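Local coordinates for microcin B17-processing protein McbD (Escherichia coli str. K-12 substr. MG1655, PDB 6GRH) that is needed to process the inactive microcin B17 precursor peptide into the active antibiotic and belongs to the YcaO cyclodehydratase family, at residues 73-78 and 105-110; 181-186 and 214-219; 220-225 and 325-330; 241-246 and 288-293; 332-337 and 360-365. The protein carries 1 engineered substitution. One frame throughout, in Å; residues are numbered along the deposited sequence.

From the N terminus, contact 1 comes first: it closes a largely helical loop by pairing residues 73-74 with the start of strand 108-115. Contact 2 then joins strands 182-187 and 210-215, neighbours in a mixed sheet. Contact 3 closes the longest loop, bringing the turn before strand 224-231 against helix 327-334, and contact 4, between strand 241-248 of the same mixed sheet and helix 285-292, is nested inside it. Contact 5 follows in series, tying the end of helix 327-334 to the segment after strand 350-358. Contacts 2 and 3 touch, through Thr217 with Ala225 and Pro219 with Tyr330, whereas contact 1 touches none of the others; contact 5, its nearest neighbour, has its centre about 20 Å away.

Contact 1: 73-78 and 105-110; sequences QKTLYE and THKFKT
Lys74 and Phe108 face each other as an antiparallel hydrogen-bonded pair. Lys74 N gives a nearly straight bond (164°) to Phe108 O at 3.0 Å, while the return bond from Phe108 N to Lys74 O, 2.7 Å long, is bent and weak. Next to them, Gln73 and Lys109 form a non-hydrogen-bonded pair, and Gln73 CA adds a C-H...O contact to Phe108 O. Past Lys74 the chain turns into helix 76-79, whose first amides need partners. Thr75 OG1 accepts from Glu78 N at 3.1 Å, and Glu78 OE1 accepts in return from Thr75 N, which meets it from above the carboxylate plane. Glu78 OE1 also forms a salt bridge with NZ of Lys107 (3.3 Å), whose long side chain can reach across. A water accepts from Leu76 N at 2.7 Å and lies near His106 O, carrying the helix start over to the other segment. Lys74 NZ finds its charge partner in Glu123, and His106 NE2 bonds to Asp139. Apart from these bonds, Leu76 CD2 packs on Phe108 CD1 at 4.0 Å, both apolar and buried. Thr75 and Glu78 thus make a capping box at a strand-to-helix turn, set on the edge of an antiparallel sheet.

Contact 2: 181-186 and 214-219; sequences GKANTE and FDITLP
Asn184 reaches over to Asp215 and Thr217 with its side-chain amide, the two N-H groups of ND2 serving different acceptors. Asn184 ND2 bonds to Asp215 OD1 at 3.0 Å and to Thr217 O at the same distance; both acceptors lie close to the amide plane. The amide and carboxylate planes are turned 66° apart, and ND2 meets OD1 from above the carboxylate plane, whereas it approaches Thr217 O in the carbonyl plane, on a lone pair. Asp215 CG stands anti to the backbone N (chi1 -175°), which sets it on the side of Asn184 and Thr217, and OD1 also receives Thr217 OG1 on the syn side and Thr217 N on the anti side. Three donors therefore grip one oxygen, a task for which a carboxylate is well suited, while OD2 bonds to His224. Backbone bonds frame the side chains: Asn184 N to Asp215 O at 2.8 Å and Asp215 N to Thr185 O at 2.9 Å. Further along, the extended side chain of Glu186 runs obliquely past Phe214, its carboxylate 77° from the ring plane and Glu186 OE1 at the ring edge, 3.7 Å from Phe214 CE1; the Glu186 charge is paired with Arg212. The small Ala183 CB fits against Ile216 CG2 at 4.1 Å. An Asx turn, Asp215 to Thr217, here ends the strand of an antiparallel pair in the mixed sheet.

Contact 3: 220-225 and 325-330; sequences GAPGHA and TNLLNY
Ala221 sits over one face of the Tyr330 ring, its CA above the centre. Ala221 CA is 3.6 Å from the centroid of the Tyr330 ring and only 9° off the normal, a CH-pi contact. Ala221 CB touches Tyr330 CE2 at 3.4 Å; a methyl is small enough for the backbone to come this close to the aromatic face. Beside it, Gly220 C approaches CE1 of the ring. The Pro222 ring packs on Thr325, Leu327 and Tyr330, with Pro222 CB 3.4 Å from Thr325 O and Pro222 CG 3.7 Å from Leu327 CB, so that one compact, rigid residue meets three partners. In the next shell, Tyr330 CG is anti to the backbone N (chi1 168°), which puts CG on the side of residues 220-222, and the phenol OH bonds to Pro219 O, tying the far end of the ring to the residue before that turn. Asn326, the N-cap, accepts from Asn329 N with OD1 at 2.8 Å, a polar side chain taking up an amide of the first helical turn and fixing the start of the helix that carries Leu327 and Tyr330. The hydroxyl of Thr325 bonds to Thr322 O. Farther out, Leu327 packs on Tyr247 of strand 241-248 and on Met169 of helix 157-180, placing the first turn of helix 327-334 beside the mixed sheet where strand 224-231 begins.

Contact 4: 241-246 and 288-293; sequences YSTGLS and RHFMSC
Tyr241 and Phe290 meet through their ring carbons, CE2 of the tyrosine 3.9 Å from CE1 of the phenylalanine, with the two side chains crossing at about a right angle. Both have CG anti to the backbone N (chi1 164° for Tyr241, -172° for Phe290), which sets each CG on the side of its partner; the ring carbons then span the rest of the way between segments whose strand and helix axes approach to 10.1 Å. Large aromatic residues suit a strand-helix separation of this size. Thr243 adds a methyl: with OG1 anti to the backbone N, CG2 lies between N and the carbonyl carbon and comes 4.1 Å from Phe290 CE1, while OG1 bonds to Thr228 O on the neighbouring strand. One threonine thus serves the sheet with its hydroxyl and the helix with its methyl. At the helix end, Cys293 O lies 3.4 Å from Tyr241 CD2 and accepts a hydrogen bond from Ser298. The Tyr241 hydroxyl bonds to Pro394 O near the C terminus, and Phe290 also touches Pro396. Helix 285-292 thus packs against strand 241-248, an outermost strand of the mixed sheet, with helices 251-275 and 296-304 and the C-terminal tail close by.

Contact 5: 332-337 and 360-365; sequences QQISDN and PDFFLH
Asn337 ND2 lies 3.1 Å from Asp361 OD2 and donates to it on the syn side of the carboxylate, the bond fairly straight at 159°, with the oxygen close to the amide plane and the amide and carboxylate planes 40° apart. Ser335 OG also lies against OD2, but so close in the model that the exact geometry is doubtful. Ser335 OG stands anti to the backbone N (chi1 176°), which turns it toward the aspartate, and it accepts from Asn337 N at 3.0 Å. Serine suits this place because its short side chain holds the hydroxyl near the backbone, where it can receive that amide. The other carboxylate oxygen, OD1, has a long, weak ion pair with Lys377. Beside the polar group, Ile334 CG2 packs on Phe362 CZ at 3.6 Å, the two side chains crossing at about a right angle; a branched aliphatic residue offers a broad apolar surface to the ring, which also meets Phe168 edge-to-face. Pro360 CD touches Asn337 O, and Pro360 packs on Ala87 and Ala91 of helix 82-95. Ser335 OG accepting from Asn337 N makes an ST turn just past helix 327-334, and the aspartate binds this turn to the irregular segment that follows strand 350-358 of the antiparallel sheet.

Contact 1: 73-78 and 105-110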
# COMPACT_ATOMS: atom_id res chain seq x y z
N GLN E 73 32.44 4.33 -49.98
CA GLN E 73 33.59 5.18 -50.17
C GLN E 73 33.57 5.69 -51.61
O GLN E 73 33.54 4.90 -52.53
CB GLN E 73 34.87 4.38 -49.88
CG GLN E 73 35.96 5.20 -49.24
CD GLN E 73 37.15 4.36 -48.85
OE1 GLN E 73 37.12 3.66 -47.85
NE2 GLN E 73 38.22 4.45 -49.62
N LYS E 74 33.56 7.02 -51.78
CA LYS E 74 33.44 7.66 -53.08
C LYS E 74 34.16 9.00 -53.05
O LYS E 74 34.36 9.57 -51.97
CB LYS E 74 31.98 7.91 -53.44
CG LYS E 74 31.07 6.69 -53.46
CD LYS E 74 29.74 7.03 -54.13
CE LYS E 74 28.75 5.88 -54.01
NZ LYS E 74 27.36 6.35 -54.28
N THR E 75 34.52 9.50 -54.23
CA THR E 75 35.04 10.86 -54.36
C THR E 75 33.86 11.82 -54.27
O THR E 75 32.70 11.42 -54.42
CB THR E 75 35.72 11.12 -55.73
OG1 THR E 75 34.72 11.15 -56.77
CG2 THR E 75 36.77 10.07 -56.05
N LEU E 76 34.16 13.10 -54.06
CA LEU E 76 33.12 14.10 -53.97
C LEU E 76 32.24 14.12 -55.23
O LEU E 76 31.01 14.12 -55.12
CB LEU E 76 33.72 15.48 -53.68
CG LEU E 76 34.40 15.69 -52.32
CD1 LEU E 76 34.97 17.10 -52.22
CD2 LEU E 76 33.46 15.43 -51.14
N TYR E 77 32.85 14.07 -56.41
CA TYR E 77 32.11 14.13 -57.69
C TYR E 77 31.38 12.84 -58.08
O TYR E 77 30.53 12.88 -58.96
CB TYR E 77 33.01 14.61 -58.85
CG TYR E 77 33.29 16.09 -58.84
CD1 TYR E 77 34.27 16.63 -58.00
CD2 TYR E 77 32.58 16.97 -59.67
CE1 TYR E 77 34.53 17.98 -57.98
CE2 TYR E 77 32.84 18.33 -59.66
CZ TYR E 77 33.82 18.83 -58.81
OH TYR E 77 34.10 20.18 -58.78
N GLU E 78 31.72 11.72 -57.46
CA GLU E 78 30.92 10.47 -57.59
C GLU E 78 29.69 10.50 -56.67
O GLU E 78 28.65 9.90 -56.97
CB GLU E 78 31.77 9.25 -57.25
CG GLU E 78 32.78 8.90 -58.35
CD GLU E 78 34.04 8.24 -57.84
OE1 GLU E 78 34.06 7.71 -56.69
OE2 GLU E 78 35.04 8.26 -58.59
N THR E 105 40.42 13.76 -55.59
CA THR E 105 40.71 12.35 -55.87
C THR E 105 40.57 11.45 -54.64
O THR E 105 40.56 10.23 -54.79
CB THR E 105 42.10 12.13 -56.49
OG1 THR E 105 43.12 12.53 -55.57
CG2 THR E 105 42.26 12.93 -57.79
N HIS E 106 40.46 12.02 -53.45
CA HIS E 106 40.34 11.22 -52.24
C HIS E 106 38.95 10.54 -52.19
O HIS E 106 37.92 11.17 -52.49
CB HIS E 106 40.57 12.07 -50.99
CG HIS E 106 40.56 11.27 -49.72
ND1 HIS E 106 41.58 10.40 -49.39
CD2 HIS E 106 39.65 11.20 -48.72
CE1 HIS E 106 41.30 9.83 -48.23
NE2 HIS E 106 40.13 10.30 -47.80
N LYS E 107 38.94 9.27 -51.80
CA LYS E 107 37.72 8.51 -51.63
C LYS E 107 37.22 8.68 -50.18
O LYS E 107 37.74 8.03 -49.27
CB LYS E 107 37.94 7.03 -51.97
CG LYS E 107 38.21 6.77 -53.45
CD LYS E 107 38.07 5.29 -53.82
CE LYS E 107 37.84 5.09 -55.32
NZ LYS E 107 36.57 5.73 -55.82
N PHE E 108 36.25 9.57 -49.99
CA PHE E 108 35.64 9.81 -48.66
C PHE E 108 34.62 8.74 -48.28
O PHE E 108 33.84 8.27 -49.10
CB PHE E 108 34.93 11.16 -48.63
CG PHE E 108 35.85 12.33 -48.65
CD1 PHE E 108 36.23 12.91 -49.85
CD2 PHE E 108 36.34 12.86 -47.46
CE1 PHE E 108 37.08 14.00 -49.87
CE2 PHE E 108 37.19 13.95 -47.47
CZ PHE E 108 37.57 14.52 -48.68
N LYS E 109 34.61 8.40 -47.00
CA LYS E 109 33.52 7.60 -46.45
C LYS E 109 32.23 8.43 -46.61
O LYS E 109 32.27 9.65 -46.49
CB LYS E 109 33.78 7.26 -44.99
CG LYS E 109 35.04 6.44 -44.70
CD LYS E 109 34.93 5.04 -45.27
CE LYS E 109 36.09 4.15 -44.85
NZ LYS E 109 35.87 3.55 -43.50
N THR E 110 31.14 7.77 -46.96
CA THR E 110 29.89 8.42 -47.30
C THR E 110 28.78 8.16 -46.28
O THR E 110 28.77 7.13 -45.59
CB THR E 110 29.37 7.91 -48.65
OG1 THR E 110 29.28 6.48 -48.61
CG2 THR E 110 30.28 8.32 -49.78
O HOH W 1 36.83 13.46 -53.62

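Contact 2: 181-186 and 214-219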
# COMPACT_ATOMS: atom_id res chain seq x y z
N GLY E 181 30.30 41.38 -34.39
CA GLY E 181 29.71 42.18 -33.31
C GLY E 181 28.35 42.81 -33.58
O GLY E 181 27.91 43.63 -32.79
N LYS E 182 27.68 42.42 -34.67
CA LYS E 182 26.44 43.07 -35.10
C LYS E 182 25.20 42.28 -34.66
O LYS E 182 25.12 41.07 -34.88
CB LYS E 182 26.44 43.24 -36.62
CG LYS E 182 27.34 44.36 -37.09
CD LYS E 182 27.74 44.20 -38.55
CE LYS E 182 28.95 45.07 -38.85
NZ LYS E 182 29.52 44.82 -40.21
N ALA E 183 24.26 42.99 -34.03
CA ALA E 183 22.96 42.45 -33.62
C ALA E 183 21.86 43.31 -34.22
O ALA E 183 22.10 44.47 -34.58
CB ALA E 183 22.86 42.45 -32.10
N ASN E 184 20.66 42.77 -34.33
CA ASN E 184 19.55 43.55 -34.91
C ASN E 184 18.96 44.52 -33.91
O ASN E 184 18.79 45.70 -34.21
CB ASN E 184 18.46 42.63 -35.45
CG ASN E 184 19.00 41.63 -36.45
OD1 ASN E 184 19.62 42.01 -37.44
ND2 ASN E 184 18.81 40.35 -36.17
N THR E 185 18.68 44.04 -32.71
CA THR E 185 18.05 44.86 -31.69
C THR E 185 18.37 44.28 -30.32
O THR E 185 18.80 43.13 -30.21
CB THR E 185 16.52 44.90 -31.88
OG1 THR E 185 15.98 46.13 -31.38
CG2 THR E 185 15.87 43.73 -31.19
N GLU E 186 18.17 45.11 -29.30
CA GLU E 186 18.27 44.69 -27.91
C GLU E 186 16.83 44.62 -27.33
O GLU E 186 16.03 45.52 -27.57
CB GLU E 186 19.13 45.66 -27.11
CG GLU E 186 19.31 45.23 -25.65
CD GLU E 186 20.23 46.10 -24.85
OE1 GLU E 186 21.02 46.88 -25.45
OE2 GLU E 186 20.20 45.97 -23.60
N PHE E 214 19.89 40.09 -26.79
CA PHE E 214 20.04 40.56 -28.13
C PHE E 214 19.34 39.63 -29.14
O PHE E 214 19.44 38.42 -29.02
CB PHE E 214 21.53 40.65 -28.47
CG PHE E 214 22.30 41.63 -27.63
CD1 PHE E 214 21.89 42.95 -27.51
CD2 PHE E 214 23.47 41.24 -26.99
CE1 PHE E 214 22.62 43.86 -26.75
CE2 PHE E 214 24.21 42.15 -26.23
CZ PHE E 214 23.78 43.46 -26.11
N ASP E 215 18.65 40.21 -30.11
CA ASP E 215 18.23 39.49 -31.31
C ASP E 215 19.43 39.50 -32.28
O ASP E 215 19.77 40.56 -32.82
CB ASP E 215 17.01 40.17 -31.94
CG ASP E 215 16.44 39.40 -33.13
OD1 ASP E 215 17.20 39.05 -34.06
OD2 ASP E 215 15.22 39.16 -33.16
N ILE E 216 20.06 38.33 -32.48
CA ILE E 216 21.21 38.20 -33.38
C ILE E 216 20.88 37.44 -34.67
O ILE E 216 21.79 37.02 -35.37
CB ILE E 216 22.42 37.52 -32.68
CG1 ILE E 216 22.06 36.11 -32.18
CG2 ILE E 216 22.93 38.38 -31.53
CD1 ILE E 216 23.26 35.20 -32.04
N THR E 217 19.60 37.29 -35.01
CA THR E 217 19.18 36.55 -36.20
C THR E 217 19.99 36.95 -37.44
O THR E 217 20.20 38.13 -37.65
CB THR E 217 17.72 36.89 -36.51
OG1 THR E 217 16.97 36.82 -35.29
CG2 THR E 217 17.14 35.93 -37.55
N LEU E 218 20.41 35.99 -38.27
CA LEU E 218 21.07 36.30 -39.54
C LEU E 218 20.28 37.40 -40.24
O LEU E 218 19.05 37.29 -40.30
CB LEU E 218 21.10 35.09 -40.48
CG LEU E 218 22.14 34.00 -40.23
CD1 LEU E 218 22.04 32.98 -41.33
CD2 LEU E 218 23.53 34.58 -40.17
N PRO E 219 20.95 38.46 -40.72
CA PRO E 219 20.26 39.58 -41.38
C PRO E 219 19.33 39.16 -42.52
O PRO E 219 19.71 38.34 -43.36
CB PRO E 219 21.41 40.44 -41.89
CG PRO E 219 22.42 40.26 -40.81
CD PRO E 219 22.35 38.81 -40.42

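Contact 3: 220-225 and 325-330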
# COMPACT_ATOMS: atom_id res chain seq x y z
N GLY E 220 18.11 39.68 -42.49
CA GLY E 220 17.12 39.37 -43.52
C GLY E 220 16.40 38.06 -43.33
O GLY E 220 15.43 37.81 -44.02
N ALA E 221 16.85 37.22 -42.39
CA ALA E 221 16.20 35.94 -42.16
C ALA E 221 14.88 36.13 -41.38
O ALA E 221 14.78 37.04 -40.55
CB ALA E 221 17.12 34.98 -41.39
N PRO E 222 13.90 35.25 -41.62
CA PRO E 222 12.72 35.16 -40.75
C PRO E 222 13.02 34.57 -39.39
O PRO E 222 14.12 34.05 -39.15
CB PRO E 222 11.79 34.22 -41.52
CG PRO E 222 12.73 33.32 -42.24
CD PRO E 222 13.85 34.22 -42.68
N GLY E 223 12.03 34.62 -38.51
CA GLY E 223 12.21 34.11 -37.16
C GLY E 223 13.16 34.96 -36.35
O GLY E 223 13.52 36.07 -36.75
N HIS E 224 13.58 34.43 -35.21
CA HIS E 224 14.32 35.19 -34.22
C HIS E 224 15.30 34.28 -33.49
O HIS E 224 14.89 33.29 -32.88
CB HIS E 224 13.35 35.84 -33.23
CG HIS E 224 12.41 36.81 -33.87
ND1 HIS E 224 12.73 38.12 -34.12
CD2 HIS E 224 11.16 36.62 -34.38
CE1 HIS E 224 11.72 38.72 -34.73
NE2 HIS E 224 10.76 37.83 -34.91
N ALA E 225 16.59 34.61 -33.58
CA ALA E 225 17.63 33.96 -32.77
C ALA E 225 17.91 34.90 -31.63
O ALA E 225 18.38 36.01 -31.84
CB ALA E 225 18.88 33.73 -33.58
N THR E 325 8.51 35.61 -43.39
CA THR E 325 8.92 35.23 -44.74
C THR E 325 9.34 33.76 -44.72
O THR E 325 9.41 33.13 -43.66
CB THR E 325 10.09 36.09 -45.27
OG1 THR E 325 11.19 35.96 -44.39
CG2 THR E 325 9.68 37.57 -45.41
N ASN E 326 9.60 33.20 -45.89
CA ASN E 326 9.79 31.76 -45.98
C ASN E 326 11.27 31.44 -45.68
O ASN E 326 12.16 31.92 -46.38
CB ASN E 326 9.34 31.32 -47.37
CG ASN E 326 9.39 29.83 -47.54
OD1 ASN E 326 10.45 29.28 -47.79
ND2 ASN E 326 8.25 29.17 -47.40
N LEU E 327 11.53 30.67 -44.62
CA LEU E 327 12.92 30.38 -44.23
C LEU E 327 13.69 29.59 -45.30
O LEU E 327 14.85 29.90 -45.60
CB LEU E 327 12.97 29.66 -42.88
CG LEU E 327 14.34 29.21 -42.39
CD1 LEU E 327 15.27 30.38 -42.24
CD2 LEU E 327 14.24 28.42 -41.09
N LEU E 328 13.04 28.59 -45.89
CA LEU E 328 13.64 27.82 -46.99
C LEU E 328 13.98 28.69 -48.21
O LEU E 328 15.04 28.50 -48.82
CB LEU E 328 12.76 26.63 -47.41
CG LEU E 328 12.61 25.42 -46.45
CD1 LEU E 328 11.84 24.29 -47.12
CD2 LEU E 328 13.94 24.90 -45.94
N ASN E 329 13.09 29.62 -48.57
CA ASN E 329 13.38 30.56 -49.66
C ASN E 329 14.57 31.43 -49.29
O ASN E 329 15.49 31.58 -50.09
CB ASN E 329 12.16 31.45 -50.01
CG ASN E 329 11.08 30.71 -50.80
OD1 ASN E 329 11.22 29.52 -51.15
ND2 ASN E 329 10.00 31.40 -51.08
N TYR E 330 14.57 31.97 -48.08
CA TYR E 330 15.68 32.80 -47.63
C TYR E 330 17.01 32.03 -47.75
O TYR E 330 17.98 32.54 -48.31
CB TYR E 330 15.44 33.26 -46.20
CG TYR E 330 16.66 33.89 -45.57
CD1 TYR E 330 17.01 35.22 -45.84
CD2 TYR E 330 17.48 33.13 -44.72
CE1 TYR E 330 18.13 35.79 -45.26
CE2 TYR E 330 18.61 33.69 -44.14
CZ TYR E 330 18.93 35.01 -44.41
OH TYR E 330 20.05 35.56 -43.82

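Contact 4: 241-246 and 288-293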
# COMPACT_ATOMS: atom_id res chain seq x y z
N TYR E 241 29.75 34.23 -15.60
CA TYR E 241 29.29 34.43 -16.97
C TYR E 241 28.47 33.23 -17.41
O TYR E 241 28.83 32.09 -17.10
CB TYR E 241 30.49 34.62 -17.93
CG TYR E 241 30.17 34.47 -19.41
CD1 TYR E 241 29.51 35.47 -20.11
CD2 TYR E 241 30.53 33.32 -20.10
CE1 TYR E 241 29.22 35.33 -21.46
CE2 TYR E 241 30.23 33.16 -21.45
CZ TYR E 241 29.57 34.18 -22.13
OH TYR E 241 29.26 34.03 -23.49
N SER E 242 27.38 33.48 -18.14
CA SER E 242 26.68 32.40 -18.82
C SER E 242 25.93 32.94 -20.01
O SER E 242 25.81 34.15 -20.20
CB SER E 242 25.74 31.67 -17.85
OG SER E 242 25.31 30.45 -18.43
N THR E 243 25.42 32.04 -20.83
CA THR E 243 24.74 32.45 -22.05
C THR E 243 23.71 31.42 -22.44
O THR E 243 23.81 30.27 -22.05
CB THR E 243 25.74 32.71 -23.21
OG1 THR E 243 25.03 33.11 -24.40
CG2 THR E 243 26.56 31.50 -23.54
N GLY E 244 22.71 31.87 -23.18
CA GLY E 244 21.71 31.01 -23.76
C GLY E 244 21.34 31.52 -25.13
O GLY E 244 21.44 32.72 -25.41
N LEU E 245 20.93 30.60 -25.99
CA LEU E 245 20.60 30.92 -27.35
C LEU E 245 19.47 30.02 -27.83
O LEU E 245 19.49 28.81 -27.59
CB LEU E 245 21.82 30.70 -28.24
CG LEU E 245 21.66 30.91 -29.75
CD1 LEU E 245 21.32 32.36 -30.08
CD2 LEU E 245 22.96 30.52 -30.42
N SER E 246 18.53 30.61 -28.56
CA SER E 246 17.50 29.83 -29.19
C SER E 246 16.90 30.55 -30.36
O SER E 246 16.82 31.78 -30.36
CB SER E 246 16.43 29.48 -28.16
OG SER E 246 15.46 28.65 -28.73
N ARG E 288 35.31 22.21 -21.85
CA ARG E 288 36.55 22.73 -21.25
C ARG E 288 36.76 24.20 -21.61
O ARG E 288 37.03 25.03 -20.74
CB ARG E 288 37.78 21.89 -21.67
CG ARG E 288 39.06 22.15 -20.87
CD ARG E 288 40.21 21.21 -21.24
NE ARG E 288 39.83 19.81 -21.09
CZ ARG E 288 39.59 18.93 -22.08
NH1 ARG E 288 39.78 19.21 -23.38
NH2 ARG E 288 39.21 17.70 -21.74
N HIS E 289 36.61 24.53 -22.88
CA HIS E 289 36.73 25.92 -23.33
C HIS E 289 35.67 26.81 -22.65
O HIS E 289 35.98 27.88 -22.14
CB HIS E 289 36.61 26.02 -24.86
CG HIS E 289 36.60 27.43 -25.37
ND1 HIS E 289 37.74 28.21 -25.40
CD2 HIS E 289 35.59 28.21 -25.83
CE1 HIS E 289 37.43 29.40 -25.88
NE2 HIS E 289 36.14 29.42 -26.16
N PHE E 290 34.42 26.35 -22.61
CA PHE E 290 33.36 27.15 -21.97
C PHE E 290 33.67 27.44 -20.51
O PHE E 290 33.45 28.55 -20.05
CB PHE E 290 32.00 26.47 -22.06
CG PHE E 290 30.86 27.34 -21.58
CD1 PHE E 290 30.60 28.56 -22.22
CD2 PHE E 290 30.05 26.95 -20.53
CE1 PHE E 290 29.55 29.37 -21.81
CE2 PHE E 290 28.98 27.75 -20.12
CZ PHE E 290 28.74 28.97 -20.76
N MET E 291 34.17 26.43 -19.78
CA MET E 291 34.55 26.60 -18.37
C MET E 291 35.63 27.65 -18.17
O MET E 291 35.55 28.43 -17.23
CB MET E 291 35.00 25.28 -17.73
CG MET E 291 35.20 25.40 -16.22
SD MET E 291 35.50 23.85 -15.33
CE MET E 291 34.12 22.87 -15.88
N SER E 292 36.62 27.69 -19.07
CA SER E 292 37.68 28.72 -18.99
C SER E 292 37.16 30.13 -19.35
O SER E 292 37.83 31.12 -19.05
CB SER E 292 38.85 28.36 -19.89
OG SER E 292 38.58 28.68 -21.24
N CYS E 293 36.00 30.22 -20.00
CA CYS E 293 35.31 31.51 -20.25
C CYS E 293 34.40 32.00 -19.11
O CYS E 293 33.77 33.07 -19.24
CB CYS E 293 34.48 31.41 -21.55
SG CYS E 293 35.46 31.15 -23.04

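Contact 5: 332-337 and 360-365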
# COMPACT_ATOMS: atom_id res chain seq x y z
N GLN E 332 17.79 29.32 -49.50
CA GLN E 332 18.09 28.95 -50.88
C GLN E 332 18.67 30.11 -51.69
O GLN E 332 19.47 29.87 -52.58
CB GLN E 332 16.87 28.37 -51.61
CG GLN E 332 17.25 27.67 -52.90
CD GLN E 332 16.11 26.91 -53.54
OE1 GLN E 332 14.93 27.12 -53.20
NE2 GLN E 332 16.44 26.02 -54.48
N GLN E 333 18.26 31.34 -51.38
CA GLN E 333 18.80 32.55 -52.02
C GLN E 333 20.29 32.72 -51.71
O GLN E 333 21.05 33.17 -52.55
CB GLN E 333 18.03 33.82 -51.60
CG GLN E 333 16.71 34.01 -52.34
N ILE E 334 20.70 32.33 -50.50
CA ILE E 334 22.10 32.33 -50.13
C ILE E 334 22.84 31.17 -50.82
O ILE E 334 23.91 31.38 -51.35
CB ILE E 334 22.28 32.30 -48.59
CG1 ILE E 334 21.66 33.57 -47.96
CG2 ILE E 334 23.76 32.17 -48.21
CD1 ILE E 334 21.34 33.46 -46.48
N SER E 335 22.27 29.97 -50.79
CA SER E 335 22.92 28.79 -51.39
C SER E 335 21.97 27.62 -51.60
O SER E 335 21.23 27.28 -50.69
CB SER E 335 24.06 28.30 -50.49
OG SER E 335 24.64 27.10 -51.00
N ASP E 336 22.06 26.97 -52.77
CA ASP E 336 21.33 25.72 -53.04
C ASP E 336 21.96 24.50 -52.35
O ASP E 336 21.34 23.45 -52.31
CB ASP E 336 21.25 25.45 -54.56
CG ASP E 336 20.49 26.53 -55.33
OD1 ASP E 336 19.67 27.24 -54.71
OD2 ASP E 336 20.70 26.70 -56.56
N ASN E 337 23.19 24.65 -51.83
CA ASN E 337 23.98 23.56 -51.29
C ASN E 337 23.78 23.39 -49.78
O ASN E 337 24.70 23.63 -48.98
CB ASN E 337 25.47 23.78 -51.60
CG ASN E 337 25.76 23.74 -53.07
OD1 ASN E 337 25.26 22.86 -53.77
ND2 ASN E 337 26.57 24.69 -53.56
N PRO E 360 28.38 23.41 -46.96
CA PRO E 360 29.74 23.98 -47.16
C PRO E 360 29.76 25.46 -47.57
O PRO E 360 30.84 26.04 -47.64
CB PRO E 360 30.33 23.11 -48.27
CG PRO E 360 29.13 22.70 -49.08
CD PRO E 360 28.01 22.50 -48.07
N ASP E 361 28.59 26.04 -47.87
CA ASP E 361 28.47 27.49 -48.09
C ASP E 361 28.19 28.33 -46.84
O ASP E 361 28.13 29.56 -46.91
CB ASP E 361 27.39 27.73 -49.15
CG ASP E 361 27.86 27.35 -50.54
OD1 ASP E 361 29.07 27.52 -50.84
OD2 ASP E 361 27.03 26.88 -51.35
N PHE E 362 28.05 27.66 -45.70
CA PHE E 362 27.95 28.29 -44.40
C PHE E 362 29.09 27.71 -43.56
O PHE E 362 29.86 26.86 -44.04
CB PHE E 362 26.59 27.95 -43.77
CG PHE E 362 25.39 28.61 -44.42
CD1 PHE E 362 24.87 28.13 -45.61
CD2 PHE E 362 24.76 29.68 -43.81
CE1 PHE E 362 23.77 28.72 -46.20
CE2 PHE E 362 23.65 30.29 -44.40
CZ PHE E 362 23.15 29.79 -45.59
N PHE E 363 29.20 28.15 -42.31
CA PHE E 363 30.18 27.52 -41.40
C PHE E 363 29.87 26.03 -41.18
O PHE E 363 28.75 25.66 -40.87
CB PHE E 363 30.26 28.26 -40.08
CG PHE E 363 30.81 29.64 -40.23
CD1 PHE E 363 32.18 29.84 -40.36
CD2 PHE E 363 29.97 30.74 -40.28
CE1 PHE E 363 32.70 31.10 -40.51
CE2 PHE E 363 30.48 32.01 -40.42
CZ PHE E 363 31.84 32.20 -40.55
N LEU E 364 30.87 25.17 -41.39
CA LEU E 364 30.69 23.72 -41.20
C LEU E 364 30.67 23.32 -39.73
O LEU E 364 30.12 22.28 -39.38
CB LEU E 364 31.75 22.92 -41.98
CG LEU E 364 31.45 22.76 -43.47
CD1 LEU E 364 32.63 22.17 -44.21
CD2 LEU E 364 30.22 21.90 -43.73
N HIS E 365 31.28 24.12 -38.88
CA HIS E 365 31.23 23.89 -37.44
C HIS E 365 31.48 25.22 -36.74
O HIS E 365 31.71 26.22 -37.41
CB HIS E 365 32.26 22.82 -37.06
CG HIS E 365 33.67 23.19 -37.38
ND1 HIS E 365 34.38 24.09 -36.64
CD2 HIS E 365 34.51 22.73 -38.33
CE1 HIS E 365 35.60 24.21 -37.14
NE2 HIS E 365 35.71 23.38 -38.16